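Local coordinates for protein transcriptional regulator, marR family, putative (Sulfolobus solfataricus, PDB 3F3X) that regulates transcription as BldR, a DNA-binding MarR-family protein that acts in transcriptional activation in archaea, at the interface of chains A and B. Residues are numbered along the deposited sequence; one frame, centred on the assembly and turned at random. Chains: chain A/B, Transcriptional regulator, marR family, putative.

Contact 1: the interface of chains A and B. Residues chain A 14, 17-18, 21, 132; chain B 11, 14, 135, 139.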
ATOM      1  N   ILE A  14      -6.390  -4.378  -1.424  1.00 22.88           N
ATOM      2  CA  ILE A  14      -5.204  -3.767  -2.011  1.00 23.93           C
ATOM      3  C   ILE A  14      -4.310  -3.229  -0.900  1.00 24.70           C
ATOM      4  O   ILE A  14      -3.084  -3.326  -0.970  1.00 25.68           O
ATOM      5  CB  ILE A  14      -5.609  -2.634  -2.994  1.00 25.95           C
ATOM      6  CG1 ILE A  14      -6.138  -3.266  -4.285  1.00 24.87           C
ATOM      7  CG2 ILE A  14      -4.428  -1.695  -3.267  1.00 26.01           C
ATOM      8  CD1 ILE A  14      -6.630  -2.272  -5.312  1.00 27.36           C
ATOM      9  N   ILE A  17      -2.386  -6.151   0.585  1.00 23.70           N
ATOM     10  CA  ILE A  17      -1.385  -6.635  -0.359  1.00 24.09           C
ATOM     11  C   ILE A  17      -0.147  -5.743  -0.317  1.00 24.59           C
ATOM     12  O   ILE A  17       0.981  -6.237  -0.278  1.00 23.94           O
ATOM     13  CB  ILE A  17      -1.946  -6.679  -1.800  1.00 23.95           C
ATOM     14  CG1 ILE A  17      -3.110  -7.676  -1.868  1.00 21.94           C
ATOM     15  CG2 ILE A  17      -0.842  -7.083  -2.780  1.00 24.49           C
ATOM     16  CD1 ILE A  17      -3.824  -7.740  -3.216  1.00 20.93           C
ATOM     17  N   TYR A  18      -0.353  -4.430  -0.307  1.00 25.41           N
ATOM     18  CA  TYR A  18       0.777  -3.510  -0.257  1.00 27.57           C
ATOM     19  C   TYR A  18       1.583  -3.670   1.025  1.00 27.53           C
ATOM     20  O   TYR A  18       2.800  -3.831   0.985  1.00 25.84           O
ATOM     21  CB  TYR A  18       0.317  -2.059  -0.351  1.00 30.39           C
ATOM     22  CG  TYR A  18       1.457  -1.093  -0.142  1.00 33.05           C
ATOM     23  CD1 TYR A  18       2.384  -0.850  -1.154  1.00 34.16           C
ATOM     24  CD2 TYR A  18       1.645  -0.466   1.089  1.00 34.92           C
ATOM     25  CE1 TYR A  18       3.466   0.001  -0.950  1.00 36.66           C
ATOM     26  CE2 TYR A  18       2.724   0.387   1.306  1.00 36.81           C
ATOM     27  CZ  TYR A  18       3.630   0.612   0.283  1.00 36.77           C
ATOM     28  OH  TYR A  18       4.687   1.469   0.489  1.00 39.49           O
ATOM     29  N   SER A  21       3.322  -7.116   0.901  1.00 29.58           N
ATOM     30  CA  SER A  21       4.356  -7.203  -0.122  1.00 30.32           C
ATOM     31  C   SER A  21       5.521  -6.243   0.087  1.00 31.01           C
ATOM     32  O   SER A  21       6.673  -6.615  -0.143  1.00 30.90           O
ATOM     33  CB  SER A  21       3.755  -6.980  -1.510  1.00 29.83           C
ATOM     34  OG  SER A  21       3.367  -5.631  -1.687  1.00 30.94           O
ATOM     35  N   LEU A 132      -6.455  -2.843 -12.543  1.00 26.62           N
ATOM     36  CA  LEU A 132      -5.672  -2.072 -11.591  1.00 26.07           C
ATOM     37  C   LEU A 132      -5.166  -0.759 -12.190  1.00 25.34           C
ATOM     38  O   LEU A 132      -5.178   0.269 -11.515  1.00 22.98           O
ATOM     39  CB  LEU A 132      -4.504  -2.910 -11.062  1.00 25.48           C
ATOM     40  CG  LEU A 132      -4.941  -4.090 -10.183  1.00 28.40           C
ATOM     41  CD1 LEU A 132      -3.722  -4.890  -9.753  1.00 29.58           C
ATOM     42  CD2 LEU A 132      -5.695  -3.573  -8.960  1.00 28.87           C
TER
ATOM     43  N   MET B  11       2.180  -5.728  -9.011  1.00 22.86           N
ATOM     44  CA  MET B  11       2.541  -5.277  -7.676  1.00 23.73           C
ATOM     45  C   MET B  11       2.960  -3.801  -7.666  1.00 25.32           C
ATOM     46  O   MET B  11       2.663  -3.076  -6.711  1.00 24.12           O
ATOM     47  CB  MET B  11       3.655  -6.163  -7.105  1.00 25.22           C
ATOM     48  CG  MET B  11       3.283  -7.650  -7.030  1.00 27.11           C
ATOM     49  SD  MET B  11       1.787  -8.013  -6.043  1.00 30.01           S
ATOM     50  CE  MET B  11       2.359  -7.617  -4.457  1.00 28.70           C
ATOM     51  N   ILE B  14      -0.243  -1.883  -7.644  1.00 22.88           N
ATOM     52  CA  ILE B  14      -0.919  -2.012  -6.358  1.00 23.93           C
ATOM     53  C   ILE B  14      -0.259  -1.083  -5.345  1.00 24.70           C
ATOM     54  O   ILE B  14      -0.932  -0.464  -4.520  1.00 25.68           O
ATOM     55  CB  ILE B  14      -0.875  -3.485  -5.869  1.00 25.95           C
ATOM     56  CG1 ILE B  14      -1.884  -4.305  -6.680  1.00 24.87           C
ATOM     57  CG2 ILE B  14      -1.155  -3.575  -4.364  1.00 26.01           C
ATOM     58  CD1 ILE B  14      -1.901  -5.780  -6.349  1.00 27.36           C
ATOM     59  N   ILE B 135      -4.265 -13.255  -4.629  1.00 30.18           N
ATOM     60  CA  ILE B 135      -2.928 -12.683  -4.520  1.00 29.63           C
ATOM     61  C   ILE B 135      -2.561 -12.460  -3.051  1.00 29.45           C
ATOM     62  O   ILE B 135      -1.467 -12.831  -2.610  1.00 26.59           O
ATOM     63  CB  ILE B 135      -2.834 -11.346  -5.297  1.00 29.36           C
ATOM     64  CG1 ILE B 135      -2.799 -11.634  -6.801  1.00 29.48           C
ATOM     65  CG2 ILE B 135      -1.600 -10.563  -4.866  1.00 28.79           C
ATOM     66  CD1 ILE B 135      -2.902 -10.400  -7.665  1.00 30.52           C
ATOM     67  N   ILE B 139       0.666 -13.909  -0.675  1.00 41.11           N
ATOM     68  CA  ILE B 139       1.643 -13.003  -0.074  1.00 43.77           C
ATOM     69  C   ILE B 139       2.090 -13.529   1.288  1.00 44.39           C
ATOM     70  O   ILE B 139       3.316 -13.634   1.502  1.00 45.22           O
ATOM     71  CB  ILE B 139       1.054 -11.580   0.121  1.00 43.98           C
ATOM     72  CG1 ILE B 139       0.584 -11.014  -1.223  1.00 45.22           C
ATOM     73  CG2 ILE B 139       2.092 -10.665   0.760  1.00 44.57           C
ATOM     74  CD1 ILE B 139       1.653 -10.991  -2.303  1.00 45.67           C
TER
HETATM   75  O   HOH W   1       2.421  -3.681  -3.815  1.00 36.43           O
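A:Ile17 and B:Ile14 interlock where the long N-terminal helices (3-33) of two MarR-family subunits meet, within the helical dimerisation region typical of these winged-helix regulators. The tight part is aliphatic. B:Ile14 is a wedge: its CG1 lies 3.6 Å from CD1 of A:Leu132, on helix 125-138, while its CG2 methyl meets CG2 of A:Ile17 at 3.9 Å, the two side chains crossing at about a right angle. The same methyl faces CG2 of its twin, A:Ile14. In A:Ile17, CG1 stands anti to the carbonyl carbon (chi1 -63°), which, with an extended chi2, sends CD1 towards CG2 of B:Ile135, 4.0 Å away. Beta-branched isoleucine suits this place because its two arms reach different neighbours from a stiff stem.

Towards A:Ser21 the packing gives way to a more polar border where an ordered water sits between the chains. B:Met11, bent at chi2 and chi3, curls its CE methyl against CB of A:Ser21, a close 3.3 Å, and against CG2 of A:Ile17. OG of A:Ser21 turns back to its own helix, bonding O of A:Ile17 at 2.8 Å, and also holds a water, 3.0 Å from OG, that passes the link to O of B:Met11. A valine in its place would probably break this water bridge, leaving the carbonyl of B:Met11 without that relay, and would disturb the seat of the methionine methyl.

Contact 2: the interface of chains A and B. Residues chain A 18, 60-62; chain B 16, 19-20.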
ATOM      1  N   TYR A  18      -0.353  -4.430  -0.307  1.00 25.41           N
ATOM      2  CA  TYR A  18       0.777  -3.510  -0.257  1.00 27.57           C
ATOM      3  C   TYR A  18       1.583  -3.670   1.025  1.00 27.53           C
ATOM      4  O   TYR A  18       2.800  -3.831   0.985  1.00 25.84           O
ATOM      5  CB  TYR A  18       0.317  -2.059  -0.351  1.00 30.39           C
ATOM      6  CG  TYR A  18       1.457  -1.093  -0.142  1.00 33.05           C
ATOM      7  CD1 TYR A  18       2.384  -0.850  -1.154  1.00 34.16           C
ATOM      8  CD2 TYR A  18       1.645  -0.466   1.089  1.00 34.92           C
ATOM      9  CE1 TYR A  18       3.466   0.001  -0.950  1.00 36.66           C
ATOM     10  CE2 TYR A  18       2.724   0.387   1.306  1.00 36.81           C
ATOM     11  CZ  TYR A  18       3.630   0.612   0.283  1.00 36.77           C
ATOM     12  OH  TYR A  18       4.687   1.469   0.489  1.00 39.49           O
ATOM     13  N   TYR A  60       5.278   7.825  -8.367  1.00 23.71           N
ATOM     14  CA  TYR A  60       5.214   6.823  -7.312  1.00 26.35           C
ATOM     15  C   TYR A  60       4.376   7.176  -6.093  1.00 26.79           C
ATOM     16  O   TYR A  60       4.359   6.442  -5.108  1.00 26.61           O
ATOM     17  CB  TYR A  60       6.635   6.435  -6.909  1.00 23.24           C
ATOM     18  CG  TYR A  60       7.360   5.801  -8.078  1.00 22.20           C
ATOM     19  CD1 TYR A  60       8.376   6.482  -8.757  1.00 20.14           C
ATOM     20  CD2 TYR A  60       6.946   4.567  -8.576  1.00 20.38           C
ATOM     21  CE1 TYR A  60       8.954   5.946  -9.914  1.00 20.09           C
ATOM     22  CE2 TYR A  60       7.511   4.021  -9.730  1.00 21.20           C
ATOM     23  CZ  TYR A  60       8.514   4.717 -10.397  1.00 20.51           C
ATOM     24  OH  TYR A  60       9.054   4.184 -11.548  1.00 19.69           O
ATOM     25  N   PHE A  61       3.663   8.291  -6.178  1.00 27.72           N
ATOM     26  CA  PHE A  61       2.802   8.741  -5.092  1.00 27.76           C
ATOM     27  C   PHE A  61       3.472   8.832  -3.727  1.00 29.32           C
ATOM     28  O   PHE A  61       2.938   8.348  -2.729  1.00 30.43           O
ATOM     29  CB  PHE A  61       1.563   7.847  -4.992  1.00 28.32           C
ATOM     30  CG  PHE A  61       0.639   7.954  -6.174  1.00 28.37           C
ATOM     31  CD1 PHE A  61       0.968   7.371  -7.393  1.00 28.52           C
ATOM     32  CD2 PHE A  61      -0.565   8.646  -6.068  1.00 29.79           C
ATOM     33  CE1 PHE A  61       0.116   7.473  -8.491  1.00 27.43           C
ATOM     34  CE2 PHE A  61      -1.430   8.756  -7.164  1.00 27.39           C
ATOM     35  CZ  PHE A  61      -1.088   8.167  -8.375  1.00 28.40           C
ATOM     36  N   VAL A  62       4.646   9.447  -3.683  1.00 28.81           N
ATOM     37  CA  VAL A  62       5.350   9.639  -2.427  1.00 31.02           C
ATOM     38  C   VAL A  62       5.662  11.129  -2.354  1.00 32.93           C
ATOM     39  O   VAL A  62       5.623  11.830  -3.367  1.00 32.32           O
ATOM     40  CB  VAL A  62       6.665   8.823  -2.364  1.00 31.08           C
ATOM     41  CG1 VAL A  62       6.357   7.333  -2.338  1.00 31.54           C
ATOM     42  CG2 VAL A  62       7.536   9.158  -3.550  1.00 30.55           C
TER
ATOM     43  N   LYS B  16       1.191   1.791  -5.903  0.50 24.50           N
ATOM     44  CA  LYS B  16       0.760   3.156  -6.187  0.50 25.03           C
ATOM     45  C   LYS B  16      -0.664   3.399  -5.698  0.50 23.94           C
ATOM     46  O   LYS B  16      -0.957   4.435  -5.106  0.50 24.91           O
ATOM     47  CB  LYS B  16       0.816   3.428  -7.694  0.50 25.57           C
ATOM     48  CG  LYS B  16       2.183   3.233  -8.334  0.50 26.69           C
ATOM     49  CD  LYS B  16       2.087   3.437  -9.841  0.50 26.53           C
ATOM     50  CE  LYS B  16       3.408   3.169 -10.540  0.50 25.70           C
ATOM     51  NZ  LYS B  16       3.290   3.412 -12.004  0.50 26.09           N
ATOM     52  N   ARG B  19      -0.654   3.834  -1.828  1.00 26.74           N
ATOM     53  CA  ARG B  19      -0.097   5.123  -1.438  1.00 29.07           C
ATOM     54  C   ARG B  19      -1.054   6.258  -1.764  1.00 29.69           C
ATOM     55  O   ARG B  19      -1.257   7.163  -0.956  1.00 31.06           O
ATOM     56  CB  ARG B  19       1.235   5.362  -2.150  1.00 29.11           C
ATOM     57  CG  ARG B  19       2.335   4.410  -1.729  1.00 30.12           C
ATOM     58  CD  ARG B  19       3.574   4.647  -2.561  1.00 32.56           C
ATOM     59  NE  ARG B  19       4.629   3.690  -2.253  1.00 35.05           N
ATOM     60  CZ  ARG B  19       5.536   3.289  -3.135  1.00 35.98           C
ATOM     61  NH1 ARG B  19       5.505   3.766  -4.374  1.00 36.36           N
ATOM     62  NH2 ARG B  19       6.469   2.414  -2.784  1.00 36.91           N
ATOM     63  N   GLY B  20      -1.641   6.210  -2.952  1.00 29.64           N
ATOM     64  CA  GLY B  20      -2.567   7.256  -3.343  1.00 30.28           C
ATOM     65  C   GLY B  20      -3.874   7.212  -2.570  1.00 30.94           C
ATOM     66  O   GLY B  20      -4.334   8.233  -2.060  1.00 31.48           O
TER
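B:Arg19 reaches from the N-terminal helix of its subunit to the end of helix 53-60 in chain A, and makes a polar link across this contact between dimer partners. Its NH1 donates to the backbone O of A:Tyr60 over 3.0 Å, with an angle of 146° at the hydrogen. The donor lies in the carbonyl plane, on a lone pair, although the oxygen is tilted somewhat from the guanidinium plane. Carbonyls at a helix's C-terminal end carry the negative pole of its dipole, so a cationic arginine is probably well suited to this acceptor. The chain is extended from CG to NE, giving it the reach to bring NH1 to this carbonyl.

A second polar neighbour approaches the guanidinium from chain A's own long helix. The ring of A:Tyr18 stands nearly perpendicular to the guanidinium plane, at 80°, and places OH 3.5 Å from NE; this is proximity rather than a hydrogen bond. A:Tyr18 and the A:Tyr60 carbonyl thus flank the arginine head.

Apolar contacts line the stem and the neighbouring turn of the helix. CD of B:Arg19 lies 3.9 Å from CG1 of A:Val62, the two side chains running side by side, and CB touches CB of A:Phe61. The phenylalanine ring lies against the helix surface: CD2 comes 3.7 Å from CA of B:Gly20, where the missing side chain lets the rim of the ring's face settle on the backbone. CD1 meets CB of B:Lys16 at 4.0 Å, and both this CB and O of B:Lys16 lie over that same face, the oxygen offset toward its rim. The aliphatic base of the lysine serves the ring while its extended chain carries the amino group NZ away from it.

In the fold, A:Phe61 and A:Val62 form the turn joining helix 53-60 to helix 64-76, the helix-turn-helix of the DNA-binding domain, so the partner's dimerisation helix braces that turn directly.

About 12 Å separates the C-alpha centres of contact 1 and contact 2, and A:Tyr18 belongs to both. Helix 3-33 of each chain runs through both contacts. In contact 1 it meets its counterpart and helix 125-138 within the dimerisation region; in contact 2 the same helix of chain B leaves that core and props the helix-turn-helix of chain A. Two-fold symmetry repeats both contacts with the chains exchanged. Dimer packing and the placement of the DNA-binding motifs are therefore probably coupled, and a shift of the long helices would probably alter the relative position of the two reading heads.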